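Local coordinates for protein pilin (Clostridioides difficile, PDB 6T8S) that probably assembles, as the major type IV pilin PilA1, into the thin type IV pilus fibres on the surface of the bacterium, at residues 63-68 and 88-92; 97-101 and 122-126. One frame throughout, in Å; residues are numbered along the deposited sequence.

Contact 1 (63-68 and 88-92); sequences KADIGG and EGVTL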
loop_
_atom_site.group_PDB
_atom_site.type_symbol
_atom_site.label_atom_id
_atom_site.label_comp_id
_atom_site.label_asym_id
_atom_site.label_seq_id
_atom_site.Cartn_x
_atom_site.Cartn_y
_atom_site.Cartn_z
ATOM N N LYS A 63 2.456 3.404 10.000
ATOM C CA LYS A 63 2.730 4.458 8.992
ATOM C C LYS A 63 3.858 3.984 8.079
ATOM O O LYS A 63 4.781 3.282 8.564
ATOM C CB LYS A 63 3.162 5.772 9.644
ATOM C CG LYS A 63 2.087 6.496 10.441
ATOM C CD LYS A 63 2.611 7.731 11.164
ATOM C CE LYS A 63 3.191 8.793 10.246
ATOM N NZ LYS A 63 2.143 9.470 9.444
ATOM N N ALA A 64 3.793 4.382 6.818
ATOM C CA ALA A 64 4.849 4.126 5.817
ATOM C C ALA A 64 6.011 5.094 6.059
ATOM O O ALA A 64 5.769 6.250 6.434
ATOM C CB ALA A 64 4.273 4.254 4.437
ATOM N N ASP A 65 7.249 4.659 5.815
ATOM C CA ASP A 65 8.449 5.529 5.949
ATOM C C ASP A 65 8.457 6.633 4.877
ATOM O O ASP A 65 9.187 7.621 5.062
ATOM C CB ASP A 65 9.723 4.690 5.920
ATOM C CG ASP A 65 10.071 4.060 7.259
ATOM O OD1 ASP A 65 9.284 4.205 8.209
ATOM O OD2 ASP A 65 11.162 3.481 7.354
ATOM N N ILE A 66 7.658 6.508 3.814
ATOM C CA ILE A 66 7.523 7.545 2.743
ATOM C C ILE A 66 6.402 8.534 3.107
ATOM O O ILE A 66 6.170 9.466 2.314
ATOM C CB ILE A 66 7.295 6.899 1.362
ATOM C CG1 ILE A 66 6.027 6.041 1.334
ATOM C CG2 ILE A 66 8.537 6.131 0.923
ATOM C CD1 ILE A 66 5.718 5.408 -0.001
ATOM N N GLY A 67 5.767 8.359 4.263
ATOM C CA GLY A 67 4.617 9.164 4.730
ATOM C C GLY A 67 3.313 8.398 4.604
ATOM O O GLY A 67 3.192 7.578 3.670
ATOM N N GLY A 68 2.357 8.642 5.506
ATOM C CA GLY A 68 0.965 8.189 5.333
ATOM C C GLY A 68 0.624 6.961 6.158
ATOM O O GLY A 68 1.462 6.034 6.275
ATOM N N GLU A 88 -2.242 13.110 5.624
ATOM C CA GLU A 88 -0.868 13.030 5.069
ATOM C C GLU A 88 -0.814 11.906 4.036
ATOM O O GLU A 88 -1.353 10.831 4.329
ATOM C CB GLU A 88 0.121 12.796 6.210
ATOM C CG GLU A 88 1.528 12.476 5.752
ATOM C CD GLU A 88 2.474 12.154 6.900
ATOM O OE1 GLU A 88 2.986 13.108 7.507
ATOM O OE2 GLU A 88 2.656 10.952 7.217
ATOM N N GLY A 89 -0.233 12.190 2.873
ATOM C CA GLY A 89 0.013 11.201 1.813
ATOM C C GLY A 89 1.475 10.811 1.793
ATOM O O GLY A 89 2.204 11.149 2.750
ATOM N N VAL A 90 1.901 10.155 0.721
ATOM C CA VAL A 90 3.322 9.747 0.531
ATOM C C VAL A 90 4.068 10.871 -0.180
ATOM O O VAL A 90 3.430 11.684 -0.893
ATOM C CB VAL A 90 3.443 8.427 -0.244
ATOM C CG1 VAL A 90 2.550 7.349 0.340
ATOM C CG2 VAL A 90 3.199 8.597 -1.730
ATOM N N THR A 91 5.389 10.881 -0.026
ATOM C CA THR A 91 6.291 11.697 -0.861
ATOM C C THR A 91 7.291 10.758 -1.545
ATOM O O THR A 91 7.919 9.951 -0.840
ATOM C CB THR A 91 6.926 12.815 -0.027
ATOM O OG1 THR A 91 5.853 13.640 0.430
ATOM C CG2 THR A 91 7.909 13.646 -0.821
ATOM N N LEU A 92 7.406 10.873 -2.866
ATOM C CA LEU A 92 8.332 10.074 -3.709
ATOM C C LEU A 92 9.058 10.993 -4.687
ATOM O O LEU A 92 8.390 11.714 -5.465
ATOM C CB LEU A 92 7.551 8.991 -4.465
ATOM C CG LEU A 92 6.897 7.916 -3.595
ATOM C CD1 LEU A 92 5.948 7.052 -4.417
ATOM C CD2 LEU A 92 7.960 7.055 -2.920
#
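This contact docks a loop turn against strand 90-92 and the residues leading into it, on the part of the pilin fold where the long helix 9-37 packs over the antiparallel sheet. Residues 63-68 lie in the connection leading into strand 70-75. Their type I turn, A64 to G67, is closed by G67 N to A64 O at 3.0 Å, and A64 N to G68 O at 2.9 Å ties its base. The carbonyl of I66 faces strand 90-92, where T91 N donates to I66 O at 2.8 Å, nearly linearly (164°). V90 CA, 3.4 Å from I66 O, adds a CA-H...O contact. Beside this bond the side chain of I66 is buried: its CD1 lies 3.7 Å from V90 CG1 and its CG2 4.0 Å from L92 CD2, while I66 also touches V19 of helix 9-37. The compact, beta-branched I66 and V90, with L92, fit together here without a polar group to satisfy. The two glycines let the backbones close in, with CA atoms of G67 and V90 4.4 Å apart. Both glycines have positive phi, near 100°, which disfavours any side chain, and a CB on G67 would stand 2.7 Å from G89 O. At the exposed edge, E88 OE2 accepts from G68 N at 2.9 Å and forms a salt bridge with K63 NZ at 2.7 Å. A long lysine and glutamate can meet there over the glycine backbone. One carboxylate oxygen thus joins a charge and a backbone amide, so the exposed salt bridge, backbone hydrogen bonding and buried I66 together hold the turn.

Contact 2 (97-101 and 122-126); sequences SAKLL and LTSNT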
loop_
_atom_site.group_PDB
_atom_site.type_symbol
_atom_site.label_atom_id
_atom_site.label_comp_id
_atom_site.label_asym_id
_atom_site.label_seq_id
_atom_site.Cartn_x
_atom_site.Cartn_y
_atom_site.Cartn_z
ATOM N N SER A 97 10.304 6.307 -6.873
ATOM C CA SER A 97 9.268 5.666 -7.722
ATOM C C SER A 97 9.898 4.540 -8.545
ATOM O O SER A 97 9.303 3.428 -8.617
ATOM C CB SER A 97 8.579 6.689 -8.599
ATOM O OG SER A 97 7.850 7.585 -7.792
ATOM N N ALA A 98 11.056 4.817 -9.148
ATOM C CA ALA A 98 11.812 3.868 -9.993
ATOM C C ALA A 98 12.153 2.613 -9.184
ATOM O O ALA A 98 11.948 1.488 -9.698
ATOM C CB ALA A 98 13.046 4.540 -10.543
ATOM N N LYS A 99 12.631 2.780 -7.953
ATOM C CA LYS A 99 13.015 1.611 -7.122
ATOM C C LYS A 99 11.765 0.799 -6.773
ATOM O O LYS A 99 11.785 -0.455 -6.888
ATOM C CB LYS A 99 13.738 2.032 -5.841
ATOM C CG LYS A 99 13.961 0.870 -4.885
ATOM C CD LYS A 99 14.934 1.151 -3.780
ATOM C CE LYS A 99 15.102 -0.025 -2.835
ATOM N NZ LYS A 99 15.590 -1.249 -3.527
ATOM N N LEU A 100 10.711 1.473 -6.313
ATOM C CA LEU A 100 9.462 0.795 -5.893
ATOM C C LEU A 100 8.956 -0.061 -7.066
ATOM O O LEU A 100 8.644 -1.258 -6.867
ATOM C CB LEU A 100 8.476 1.873 -5.424
ATOM C CG LEU A 100 7.263 1.400 -4.640
ATOM C CD1 LEU A 100 7.665 0.798 -3.300
ATOM C CD2 LEU A 100 6.304 2.567 -4.439
ATOM N N LEU A 101 8.935 0.502 -8.277
ATOM C CA LEU A 101 8.434 -0.213 -9.482
ATOM C C LEU A 101 9.383 -1.350 -9.877
ATOM O O LEU A 101 8.891 -2.417 -10.263
ATOM C CB LEU A 101 8.249 0.788 -10.623
ATOM C CG LEU A 101 6.972 1.611 -10.527
ATOM C CD1 LEU A 101 7.056 2.844 -11.415
ATOM C CD2 LEU A 101 5.768 0.756 -10.899
ATOM N N LEU A 122 1.599 4.412 -11.249
ATOM C CA LEU A 122 2.912 5.047 -10.981
ATOM C C LEU A 122 3.854 4.670 -12.128
ATOM O O LEU A 122 3.795 3.517 -12.571
ATOM C CB LEU A 122 3.459 4.559 -9.631
ATOM C CG LEU A 122 4.694 5.297 -9.100
ATOM C CD1 LEU A 122 4.348 6.667 -8.547
ATOM C CD2 LEU A 122 5.388 4.480 -8.016
ATOM N N THR A 123 4.695 5.601 -12.585
ATOM C CA THR A 123 5.782 5.330 -13.555
ATOM C C THR A 123 7.139 5.601 -12.901
ATOM O O THR A 123 7.195 6.264 -11.835
ATOM C CB THR A 123 5.640 6.155 -14.843
ATOM O OG1 THR A 123 6.175 7.457 -14.601
ATOM C CG2 THR A 123 4.204 6.251 -15.316
ATOM N N SER A 124 8.205 5.162 -13.564
ATOM C CA SER A 124 9.596 5.325 -13.080
ATOM C C SER A 124 10.002 6.810 -13.110
ATOM O O SER A 124 11.012 7.143 -12.490
ATOM C CB SER A 124 10.527 4.451 -13.869
ATOM O OG SER A 124 10.521 4.840 -15.222
ATOM N N ASN A 125 9.231 7.677 -13.774
ATOM C CA ASN A 125 9.497 9.143 -13.845
ATOM C C ASN A 125 8.503 9.942 -12.990
ATOM O O ASN A 125 8.540 11.180 -13.080
ATOM C CB ASN A 125 9.424 9.658 -15.287
ATOM C CG ASN A 125 10.480 9.036 -16.171
ATOM O OD1 ASN A 125 11.617 8.864 -15.754
ATOM N ND2 ASN A 125 10.109 8.677 -17.388
ATOM N N THR A 126 7.650 9.303 -12.184
ATOM C CA THR A 126 6.608 10.016 -11.394
ATOM C C THR A 126 7.190 10.564 -10.081
ATOM O O THR A 126 7.869 9.813 -9.374
ATOM C CB THR A 126 5.394 9.136 -11.080
ATOM O OG1 THR A 126 4.905 8.587 -12.300
ATOM C CG2 THR A 126 4.286 9.918 -10.410
#
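Segment 97-101 is one turn and a little more of helix 94-104, against which the loop 122-126 lies, their CA atoms coming as near as 4.1 Å at A98 and S124. The loop folds into a type I beta turn from T123 to T126, closed by T126 N to T123 O at 3.1 Å, and the same residues hold an ST turn, in which T123 OG1 accepts from N125 N at 3.2 Å; T123 OG1 also shares a hydrogen bond of 2.9 Å with T126 OG1. Threonine suits position 123 because its hydroxyl can accept from a backbone NH, and T126 supplies a second hydroxyl to meet it. The close approach is possible because A98 has just a methyl, with its CB 4.2 Å from S124 CB. On the buried side L122 packs against the helix: its CD2 lies 4.2 Å from L100 CD2 and its CG 4.1 Å from L101 CD1. All three leucines also touch I109 of strand 109-110, so the helix and the loop meet over a shared apolar side chain in the pilin sheet. S97, small enough to sit buried beside L122 CD1, satisfies its hydroxyl by donating from OG to T126 O at 2.7 Å.

How the contacts relate
Both segments of contact 1 come earlier in the chain than those of contact 2, and the centres of the two contacts are about 15 Å apart. Strand 90-92 of contact 1 runs almost directly into helix 94-104 of contact 2, and the contacts touch where L92 CB packs 3.6 Å from S97 OG. Strand 128-138 links them again: it follows the loop 122-126 and pairs antiparallel with strand 90-92. Helix 9-37 is common to both, since V19 meets I66 and V16 meets L100. Two otherwise irregular connections, 63-68 and 122-126, are thereby fastened to consecutive elements of one compact pilin domain, built on its long N-terminal helix and antiparallel sheet.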